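Local coordinates for surface-associated protein CshB (Streptococcus gordonii, PDB 6YZG) that is a cell-wall-anchored adhesin whose non-repetitive domain 2 probably helps streptococci attach to host surfaces by binding fibronectin, at the interface of chains A and B. Coordinates in Å, arbitrary orientation; residue numbers count along the deposited sequence, not the author numbering. Chains: chain A/B, Surface-associated protein CshB.

Contact 1: the interface of chains A and B. Residues chain A 4, 110-113, 143; chain B 257-259.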
# COMPACT_ATOMS: atom_id res chain seq x y z
N PHE A 4 -10.69 -13.09 17.96
CA PHE A 4 -10.79 -12.15 19.06
C PHE A 4 -12.15 -11.50 19.14
O PHE A 4 -12.43 -10.79 20.16
CB PHE A 4 -9.68 -11.11 18.90
CG PHE A 4 -8.29 -11.65 19.08
CD1 PHE A 4 -7.93 -12.29 20.29
CD2 PHE A 4 -7.32 -11.54 18.08
CE1 PHE A 4 -6.63 -12.77 20.49
CE2 PHE A 4 -6.06 -12.08 18.29
CZ PHE A 4 -5.71 -12.65 19.48
N THR A 110 -10.24 -11.86 13.29
CA THR A 110 -8.96 -12.39 13.76
C THR A 110 -7.97 -11.25 14.04
O THR A 110 -6.78 -11.55 14.22
CB THR A 110 -8.45 -13.42 12.77
OG1 THR A 110 -8.40 -12.72 11.53
CG2 THR A 110 -9.35 -14.65 12.72
N GLN A 111 -8.43 -10.04 14.27
CA GLN A 111 -7.50 -8.93 14.53
C GLN A 111 -7.73 -8.36 15.92
O GLN A 111 -8.90 -8.06 16.30
CB GLN A 111 -7.70 -7.84 13.49
CG GLN A 111 -7.16 -8.20 12.15
CD GLN A 111 -7.31 -7.11 11.14
OE1 GLN A 111 -7.89 -6.05 11.43
NE2 GLN A 111 -6.83 -7.41 9.96
N LEU A 112 -6.66 -8.04 16.63
CA LEU A 112 -6.70 -7.23 17.84
C LEU A 112 -6.21 -5.82 17.49
O LEU A 112 -5.19 -5.69 16.84
CB LEU A 112 -5.81 -7.88 18.89
CG LEU A 112 -6.02 -7.41 20.32
CD1 LEU A 112 -7.35 -7.97 20.86
CD2 LEU A 112 -4.85 -7.82 21.20
N VAL A 113 -7.01 -4.82 17.83
CA VAL A 113 -6.72 -3.45 17.33
C VAL A 113 -6.73 -2.43 18.47
O VAL A 113 -7.15 -2.70 19.52
CB VAL A 113 -7.76 -3.06 16.26
CG1 VAL A 113 -7.67 -3.90 15.00
CG2 VAL A 113 -9.18 -3.10 16.82
N ALA A 143 1.28 -12.30 13.00
CA ALA A 143 1.37 -11.45 11.82
C ALA A 143 0.71 -10.13 12.14
O ALA A 143 -0.07 -10.01 13.08
CB ALA A 143 0.67 -12.10 10.61
N ALA B 257 -2.64 -4.10 13.12
CA ALA B 257 -3.52 -5.05 13.82
C ALA B 257 -2.79 -6.34 14.13
O ALA B 257 -2.10 -6.85 13.28
CB ALA B 257 -4.69 -5.32 12.89
N MET B 258 -2.95 -6.88 15.33
CA MET B 258 -2.31 -8.15 15.70
C MET B 258 -3.16 -9.32 15.26
O MET B 258 -4.36 -9.37 15.57
CB MET B 258 -2.13 -8.22 17.21
CG MET B 258 -1.24 -9.34 17.66
SD MET B 258 -1.29 -9.60 19.44
CE MET B 258 -2.82 -10.52 19.52
N MET B 259 -2.52 -10.28 14.64
CA MET B 259 -3.08 -11.62 14.44
C MET B 259 -2.21 -12.59 15.24
O MET B 259 -0.94 -12.50 15.20
CB MET B 259 -2.98 -12.05 12.99
CG MET B 259 -3.78 -11.12 12.10
SD MET B 259 -3.76 -11.53 10.37
CE MET B 259 -4.52 -13.16 10.39

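Contact 2: the interface of chains A and B. Residues chain A 147, 168-169, 171, 230-232; chain B 233-236.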
# COMPACT_ATOMS: atom_id res chain seq x y z
N ASP A 147 -1.62 -3.55 6.16
CA ASP A 147 -0.47 -3.14 5.33
C ASP A 147 0.33 -2.08 6.09
O ASP A 147 -0.20 -1.40 6.93
CB ASP A 147 -0.92 -2.56 3.99
CG ASP A 147 0.04 -2.94 2.86
OD1 ASP A 147 1.17 -3.32 3.14
OD2 ASP A 147 -0.38 -2.95 1.71
N GLU A 168 3.51 -16.74 3.69
CA GLU A 168 2.65 -15.57 3.48
C GLU A 168 1.21 -16.00 3.68
O GLU A 168 0.85 -17.03 3.16
CB GLU A 168 2.79 -15.08 2.05
CG GLU A 168 4.11 -14.48 1.67
CD GLU A 168 4.24 -14.40 0.14
OE1 GLU A 168 5.34 -14.70 -0.41
OE2 GLU A 168 3.21 -14.08 -0.50
N TRP A 169 0.44 -15.19 4.37
CA TRP A 169 -1.01 -15.36 4.54
C TRP A 169 -1.72 -14.36 3.61
O TRP A 169 -1.42 -13.18 3.66
CB TRP A 169 -1.40 -15.17 6.00
CG TRP A 169 -2.85 -15.43 6.26
CD1 TRP A 169 -3.85 -14.50 6.34
CD2 TRP A 169 -3.46 -16.70 6.50
NE1 TRP A 169 -5.04 -15.11 6.63
CE2 TRP A 169 -4.84 -16.46 6.70
CE3 TRP A 169 -2.96 -18.00 6.61
CZ2 TRP A 169 -5.72 -17.50 6.98
CZ3 TRP A 169 -3.84 -19.03 6.88
CH2 TRP A 169 -5.20 -18.77 7.05
N MET A 171 -4.58 -12.15 2.05
CA MET A 171 -5.67 -11.24 2.47
C MET A 171 -6.47 -10.82 1.23
O MET A 171 -7.08 -11.68 0.63
CB MET A 171 -5.09 -10.00 3.14
CG MET A 171 -4.39 -10.30 4.44
SD MET A 171 -5.49 -10.89 5.73
CE MET A 171 -4.77 -10.00 7.10
N SER A 230 5.29 -5.99 3.49
CA SER A 230 5.12 -7.03 2.44
C SER A 230 5.59 -6.42 1.11
O SER A 230 5.40 -5.19 0.99
CB SER A 230 3.69 -7.54 2.33
OG SER A 230 3.54 -8.27 1.12
N ASN A 231 6.24 -7.23 0.25
CA ASN A 231 7.02 -6.79 -0.94
C ASN A 231 6.37 -7.30 -2.24
O ASN A 231 6.91 -6.98 -3.33
CB ASN A 231 8.51 -7.20 -0.84
CG ASN A 231 8.82 -8.65 -1.18
OD1 ASN A 231 7.92 -9.47 -1.31
ND2 ASN A 231 10.10 -8.99 -1.29
N GLU A 232 5.28 -8.07 -2.17
CA GLU A 232 4.67 -8.62 -3.40
C GLU A 232 3.36 -7.88 -3.67
O GLU A 232 2.40 -8.03 -2.88
CB GLU A 232 4.52 -10.15 -3.37
CG GLU A 232 3.68 -10.71 -2.23
CD GLU A 232 3.50 -12.21 -2.39
OE1 GLU A 232 2.35 -12.69 -2.25
OE2 GLU A 232 4.50 -12.89 -2.68
N ARG B 233 -3.32 -8.44 -1.25
CA ARG B 233 -2.11 -8.29 -0.41
C ARG B 233 -1.86 -9.58 0.38
O ARG B 233 -2.84 -10.39 0.61
CB ARG B 233 -2.24 -7.10 0.55
CG ARG B 233 -1.33 -5.92 0.21
CD ARG B 233 0.17 -6.18 0.09
NE ARG B 233 0.83 -4.93 -0.32
CZ ARG B 233 2.11 -4.77 -0.68
NH1 ARG B 233 2.54 -3.56 -1.02
NH2 ARG B 233 2.95 -5.78 -0.72
N THR B 234 -0.61 -9.74 0.80
CA THR B 234 -0.24 -10.82 1.73
C THR B 234 0.51 -10.23 2.90
O THR B 234 1.03 -9.12 2.85
CB THR B 234 0.54 -11.96 1.08
OG1 THR B 234 1.84 -11.48 0.77
CG2 THR B 234 -0.18 -12.54 -0.12
N VAL B 235 0.54 -11.03 3.96
CA VAL B 235 1.23 -10.66 5.22
C VAL B 235 2.16 -11.81 5.58
O VAL B 235 1.80 -12.97 5.45
CB VAL B 235 0.27 -10.31 6.36
CG1 VAL B 235 -0.65 -9.16 5.96
CG2 VAL B 235 -0.52 -11.44 6.92
N PRO B 236 3.37 -11.44 6.00
CA PRO B 236 4.33 -12.45 6.42
C PRO B 236 3.94 -12.99 7.80
O PRO B 236 3.51 -12.27 8.67
CB PRO B 236 5.65 -11.74 6.49
CG PRO B 236 5.30 -10.29 6.66
CD PRO B 236 4.01 -10.12 5.91

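Contact 1: the interface of chains A and B
B:Met258 meets A:Leu112 in an antiparallel beta bridge between two copies of the NR2 domain. Each residue gives its backbone N-H to the other's carbonyl. A:Leu112 N lies 2.9 Å from B:Met258 O, and B:Met258 N lies 3.0 Å from A:Leu112 O. On its other edge chain B bridges A:Ala143 through B:Met259. B:Met259 N to A:Ala143 O is 2.9 Å, and A:Ala143 N returns a bond to B:Met259 O. The chain B segment is therefore held on both edges by chain A.

The close apolar packing is at the tip of B:Met258. Its CG is anti to the backbone N (chi1 -168°), and the chain then turns at chi3 (79°). This brings B:Met258 CE 3.6 Å from A:Phe4 CZ. The methyl lies beyond the CZ rim of the phenyl ring and above its plane. B:Met258 CE is also 3.8 Å from A:Leu112 CD2. The A:Leu112 and B:Met258 side chains lie alongside each other and point the same way. Within chain A, A:Leu112 CD1 covers the same face of the A:Phe4 ring, near its rim.

On the opposite side of the segment, the B:Ala257 methyl makes an isolated contact with the amide end of A:Gln111, B:Ala257 CB lying 3.6 Å from A:Gln111 CD. The looser part is the end of B:Met259. Its CG passes the A:Thr110 carbonyl, while B:Met259 CE comes no nearer than 4.1 Å to A:Thr110 OG1.

In the fold, B:Met258 and B:Met259 begin strand 258-263. They insert between the loop after 3-10 helix 108-110 and the end of strand 139-144 of chain A.

Contact 2: the interface of chains A and B
B:Thr234 has OG1 between its backbone N and carbonyl carbon (chi1 71°), turned toward the carboxylates of A:Glu168 and A:Glu232. The A:Glu168 chain is extended beyond CG (chi2 164°), which carries its carboxylate to this hydroxyl. B:Thr234 OG1 can give its one proton to A:Glu168 OE2, 3.2 Å away. It arrives from above the carboxylate plane. The hydroxyl could instead share or switch that proton to A:Glu232 OE1, the weaker choice. A:Glu232 is poorly ordered, and the placement of its carboxylate is doubtful. Its side chain crosses B:Thr234 at about a right angle.

The backbone gives firmer contacts. A:Trp169 and B:Val235 form an antiparallel bridge, extending strand 164-170 of chain A by strand 234-241 of chain B. A:Trp169 N to B:Val235 O is 2.8 Å. B:Val235 N bonds back to A:Trp169 O at 2.9 Å. Farther along, A:Met171 N reaches B:Arg233 O at 2.9 Å, although both residues are poorly ordered. B:Val235 CG2 packs 3.9 Å from A:Trp169 CB, so the contact is with the root of the tryptophan side chain.

A:Ser230 OG serves as a weak link. It accepts from B:Arg233 NH2 and donates to B:Thr234 O. The A:Ser230 carbonyl is also near the guanidinium, but NH2 does not aim a hydrogen at it, and it is not counted as a bond. The poorly ordered B:Arg233 runs across A:Asp147 at about a right angle. The carboxylate and guanidinium planes are 81° apart, which excludes a flat, two-pronged pairing. Their salt bridge joins B:Arg233 NE to A:Asp147 OD2 at 3.1 Å, with a weak, bent hydrogen bond.

The C-alpha centres of contact 1 and contact 2 lie about 15 Å apart. They share no residue. Contact 1 uses the start of strand 258-263 of chain B, while contact 2 uses the start of strand 234-241. On chain A, strand 139-144 contributes A:Ala143, next to its last residue, to contact 1, and A:Asp147 of contact 2 follows four residues later. The loop between them thus connects the two. Both contacts put chain B strands beside chain A backbone, and two-fold symmetry repeats each with the chains exchanged. This suggests a strand-exchanged dimer, but the structure alone does not show that it forms on the bacterium.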